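Local coordinates for protein NURA (Sulfolobus solfataricus, PDB 2YGK) that is a homodimeric, manganese-dependent nuclease that probably acts with the HerA helicase to resect DNA ends in double-strand break repair, at residues Y214-L222 and Y260-R271. Sequence-based numbering, arbitrary orientation.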
# COMPACT_ATOMS: atom_id res chain seq x y z
N TYR A 214 21.66 5.49 -0.23
CA TYR A 214 20.67 6.00 -1.19
C TYR A 214 20.77 5.25 -2.52
O TYR A 214 21.79 4.64 -2.82
CB TYR A 214 20.86 7.51 -1.36
CG TYR A 214 20.33 8.28 -0.18
CD1 TYR A 214 21.09 8.45 0.96
CD2 TYR A 214 19.03 8.77 -0.18
CE1 TYR A 214 20.56 9.13 2.08
CE2 TYR A 214 18.51 9.44 0.90
CZ TYR A 214 19.26 9.63 2.03
OH TYR A 214 18.71 10.29 3.11
N PRO A 215 19.70 5.26 -3.33
CA PRO A 215 19.85 4.57 -4.61
C PRO A 215 20.67 5.35 -5.65
O PRO A 215 20.79 6.58 -5.58
CB PRO A 215 18.41 4.35 -5.06
CG PRO A 215 17.60 5.32 -4.30
CD PRO A 215 18.29 5.57 -3.03
N ASP A 216 21.24 4.59 -6.59
CA ASP A 216 22.17 5.10 -7.61
C ASP A 216 21.55 6.18 -8.45
O ASP A 216 22.21 7.18 -8.80
CB ASP A 216 22.59 3.98 -8.56
CG ASP A 216 23.46 2.94 -7.90
OD1 ASP A 216 24.21 3.26 -6.95
OD2 ASP A 216 23.40 1.77 -8.35
N ILE A 217 20.28 5.97 -8.76
CA ILE A 217 19.51 6.85 -9.62
C ILE A 217 19.38 8.20 -8.95
O ILE A 217 19.41 9.21 -9.63
CB ILE A 217 18.12 6.24 -9.98
CG1 ILE A 217 17.50 6.98 -11.18
CG2 ILE A 217 17.19 6.24 -8.77
CD1 ILE A 217 16.12 6.40 -11.66
N THR A 218 19.29 8.22 -7.61
CA THR A 218 19.23 9.47 -6.86
C THR A 218 20.60 10.14 -6.76
O THR A 218 20.72 11.37 -6.84
CB THR A 218 18.70 9.22 -5.43
OG1 THR A 218 17.39 8.64 -5.50
CG2 THR A 218 18.65 10.50 -4.65
N VAL A 219 21.63 9.33 -6.58
CA VAL A 219 23.01 9.82 -6.64
C VAL A 219 23.30 10.54 -7.97
O VAL A 219 23.83 11.63 -7.96
CB VAL A 219 24.03 8.67 -6.39
CG1 VAL A 219 25.35 8.99 -6.93
CG2 VAL A 219 24.18 8.43 -4.92
N LEU A 220 22.90 9.97 -9.10
CA LEU A 220 23.15 10.63 -10.40
C LEU A 220 22.37 11.91 -10.67
O LEU A 220 22.79 12.77 -11.44
CB LEU A 220 22.87 9.67 -11.56
CG LEU A 220 23.73 8.42 -11.60
CD1 LEU A 220 23.04 7.38 -12.46
CD2 LEU A 220 25.17 8.77 -12.09
N GLU A 221 21.20 12.03 -10.06
CA GLU A 221 20.36 13.21 -10.25
C GLU A 221 20.91 14.34 -9.43
O GLU A 221 20.76 15.50 -9.80
CB GLU A 221 18.92 12.92 -9.86
CG GLU A 221 18.18 12.00 -10.86
CD GLU A 221 16.78 11.59 -10.40
OE1 GLU A 221 16.28 12.12 -9.38
OE2 GLU A 221 16.17 10.72 -11.08
N LEU A 222 21.54 14.01 -8.31
CA LEU A 222 22.11 15.03 -7.47
C LEU A 222 23.39 15.59 -8.06
O LEU A 222 23.54 16.82 -8.15
CB LEU A 222 22.37 14.51 -6.04
CG LEU A 222 21.13 14.36 -5.17
CD1 LEU A 222 21.57 13.89 -3.84
CD2 LEU A 222 20.36 15.66 -5.06
N TYR A 260 21.91 3.75 -16.49
CA TYR A 260 21.12 4.92 -16.19
C TYR A 260 21.40 5.96 -17.22
O TYR A 260 22.54 6.15 -17.62
CB TYR A 260 21.50 5.45 -14.86
CG TYR A 260 21.12 4.52 -13.77
CD1 TYR A 260 19.80 4.53 -13.24
CD2 TYR A 260 22.03 3.63 -13.23
CE1 TYR A 260 19.43 3.69 -12.21
CE2 TYR A 260 21.67 2.78 -12.17
CZ TYR A 260 20.36 2.81 -11.68
OH TYR A 260 20.00 1.97 -10.63
N THR A 261 20.39 6.64 -17.70
CA THR A 261 20.63 7.65 -18.73
C THR A 261 19.76 8.83 -18.39
O THR A 261 18.73 8.68 -17.73
CB THR A 261 20.29 7.10 -20.17
OG1 THR A 261 20.59 8.08 -21.20
CG2 THR A 261 18.85 6.68 -20.23
N ARG A 262 20.25 10.00 -18.79
CA ARG A 262 19.51 11.22 -18.84
C ARG A 262 19.48 11.57 -20.29
O ARG A 262 20.56 11.74 -20.86
CB ARG A 262 20.23 12.33 -18.06
CG ARG A 262 19.56 13.70 -18.19
CD ARG A 262 20.26 14.76 -17.39
NE ARG A 262 20.19 14.59 -15.93
CZ ARG A 262 21.20 14.28 -15.11
NH1 ARG A 262 22.42 14.06 -15.58
NH2 ARG A 262 20.99 14.17 -13.80
N LEU A 263 18.29 11.69 -20.87
CA LEU A 263 18.13 11.92 -22.31
C LEU A 263 18.29 13.37 -22.71
O LEU A 263 18.51 13.67 -23.88
CB LEU A 263 16.76 11.46 -22.80
CG LEU A 263 16.57 9.96 -22.54
CD1 LEU A 263 15.13 9.65 -22.68
CD2 LEU A 263 17.44 9.05 -23.44
N ASP A 264 18.18 14.27 -21.73
CA ASP A 264 18.07 15.71 -21.97
C ASP A 264 18.68 16.46 -20.79
O ASP A 264 18.40 16.15 -19.61
CB ASP A 264 16.61 16.04 -22.12
CG ASP A 264 16.36 17.50 -22.39
OD1 ASP A 264 17.33 18.29 -22.47
OD2 ASP A 264 15.15 17.86 -22.50
N ASN A 265 19.55 17.43 -21.12
CA ASN A 265 20.23 18.25 -20.13
C ASN A 265 19.28 18.75 -19.07
O ASN A 265 18.29 19.36 -19.40
CB ASN A 265 20.85 19.46 -20.80
CG ASN A 265 22.16 19.14 -21.52
OD1 ASN A 265 22.75 18.07 -21.35
ND2 ASN A 265 22.66 20.12 -22.27
N GLY A 266 19.58 18.49 -17.80
CA GLY A 266 18.84 19.07 -16.69
C GLY A 266 17.62 18.30 -16.24
O GLY A 266 16.97 18.67 -15.26
N LYS A 267 17.33 17.20 -16.93
CA LYS A 267 16.11 16.44 -16.67
C LYS A 267 16.37 15.18 -15.86
O LYS A 267 17.47 14.98 -15.34
CB LYS A 267 15.44 16.11 -17.99
CG LYS A 267 15.11 17.36 -18.78
CD LYS A 267 14.16 18.24 -17.98
CE LYS A 267 13.62 19.39 -18.80
NZ LYS A 267 14.69 20.30 -19.21
N ARG A 268 15.34 14.36 -15.70
CA ARG A 268 15.37 13.22 -14.81
C ARG A 268 16.31 12.19 -15.37
O ARG A 268 16.59 12.21 -16.55
CB ARG A 268 13.97 12.62 -14.73
CG ARG A 268 13.48 12.12 -16.10
CD ARG A 268 12.27 11.26 -15.98
NE ARG A 268 11.13 12.07 -15.57
CZ ARG A 268 10.43 11.91 -14.45
NH1 ARG A 268 10.74 10.97 -13.56
NH2 ARG A 268 9.40 12.72 -14.21
N VAL A 269 16.81 11.31 -14.51
CA VAL A 269 17.55 10.16 -14.94
C VAL A 269 16.57 8.99 -14.89
O VAL A 269 15.79 8.85 -13.92
CB VAL A 269 18.73 9.88 -13.99
CG1 VAL A 269 19.43 8.58 -14.36
CG2 VAL A 269 19.74 11.08 -13.96
N ILE A 270 16.64 8.13 -15.91
CA ILE A 270 15.87 6.89 -15.94
C ILE A 270 16.79 5.67 -15.95
O ILE A 270 17.95 5.77 -16.39
CB ILE A 270 14.97 6.84 -17.16
CG1 ILE A 270 15.78 6.82 -18.45
CG2 ILE A 270 14.04 8.03 -17.19
CD1 ILE A 270 14.94 6.80 -19.75
N ARG A 271 16.29 4.53 -15.46
CA ARG A 271 16.98 3.25 -15.53
C ARG A 271 16.51 2.49 -16.76
O ARG A 271 15.31 2.41 -17.04
CB ARG A 271 16.62 2.41 -14.31
CG ARG A 271 17.43 1.11 -14.20
CD ARG A 271 16.88 0.19 -13.11
NE ARG A 271 17.55 -1.11 -13.13
CZ ARG A 271 18.14 -1.71 -12.10
NH1 ARG A 271 18.17 -1.15 -10.87
NH2 ARG A 271 18.74 -2.88 -12.29
O HOH W 1 18.78 15.39 -12.64
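Asp216, in the first turn of helix 216-223, sets its CB against the phenol end of Tyr260, 3.9 Å from OH, with carboxylate and ring nearly perpendicular (85°). The carboxylate itself accepts backbone N-H groups of Leu209 and Phe210, so the tyrosine meets mainly the aliphatic root of this acid. Ile217 crosses the same ring, its CB 3.6 Å from Tyr260 CE1. Because its CG1 stands anti to the backbone N (chi1 -164°), the branched chain also reaches Val269, just before strand 270-275, where CG1 meets Val269 CG1 and CD1 comes to 3.3 Å from Val269 O. Leu220, one helical turn after Asp216, brings CD1 to 3.4 Å from Tyr260 CB. Its long, forked side chain suits a place between this tyrosine and Trp39. The long, flat phenol lets Tyr260 meet all three helix residues; an alanine here would probably open a gap where the ring lies, taking the packing surface from Ile217 CB and Asp216 CB and leaving Leu220 CD1 only the CB to rest on.

The backbone of Leu220 contributes too: its O accepts Arg262 NH2 at 3.3 Å, from above the carbonyl plane, while Thr224 OG1 bonds to both this oxygen and Arg262 NH1. Arginine fits here because its flat guanidinium, with N-H groups along its edge, can also give NE to Lys267 O (2.8 Å), and NH2 to a water that bonds to Lys267 O as well. Glu221 lays its CG on Val269 CG2, 3.6 Å away. Valine's two branches divide the work: CG1 serves Ile217, while CG2 also lies over one guanidinium face.

The contact thus seats the helix on the hairpin of strands 255-262 and 270-275, within the mixed sheet of the RNase H-like NurA domain. Apolar branches fill the interface, while Arg262 ties helical carbonyl to hairpin loop, a pairing likely to fix their relative position, with neutral oxygens meeting the N-H groups of a buried cation.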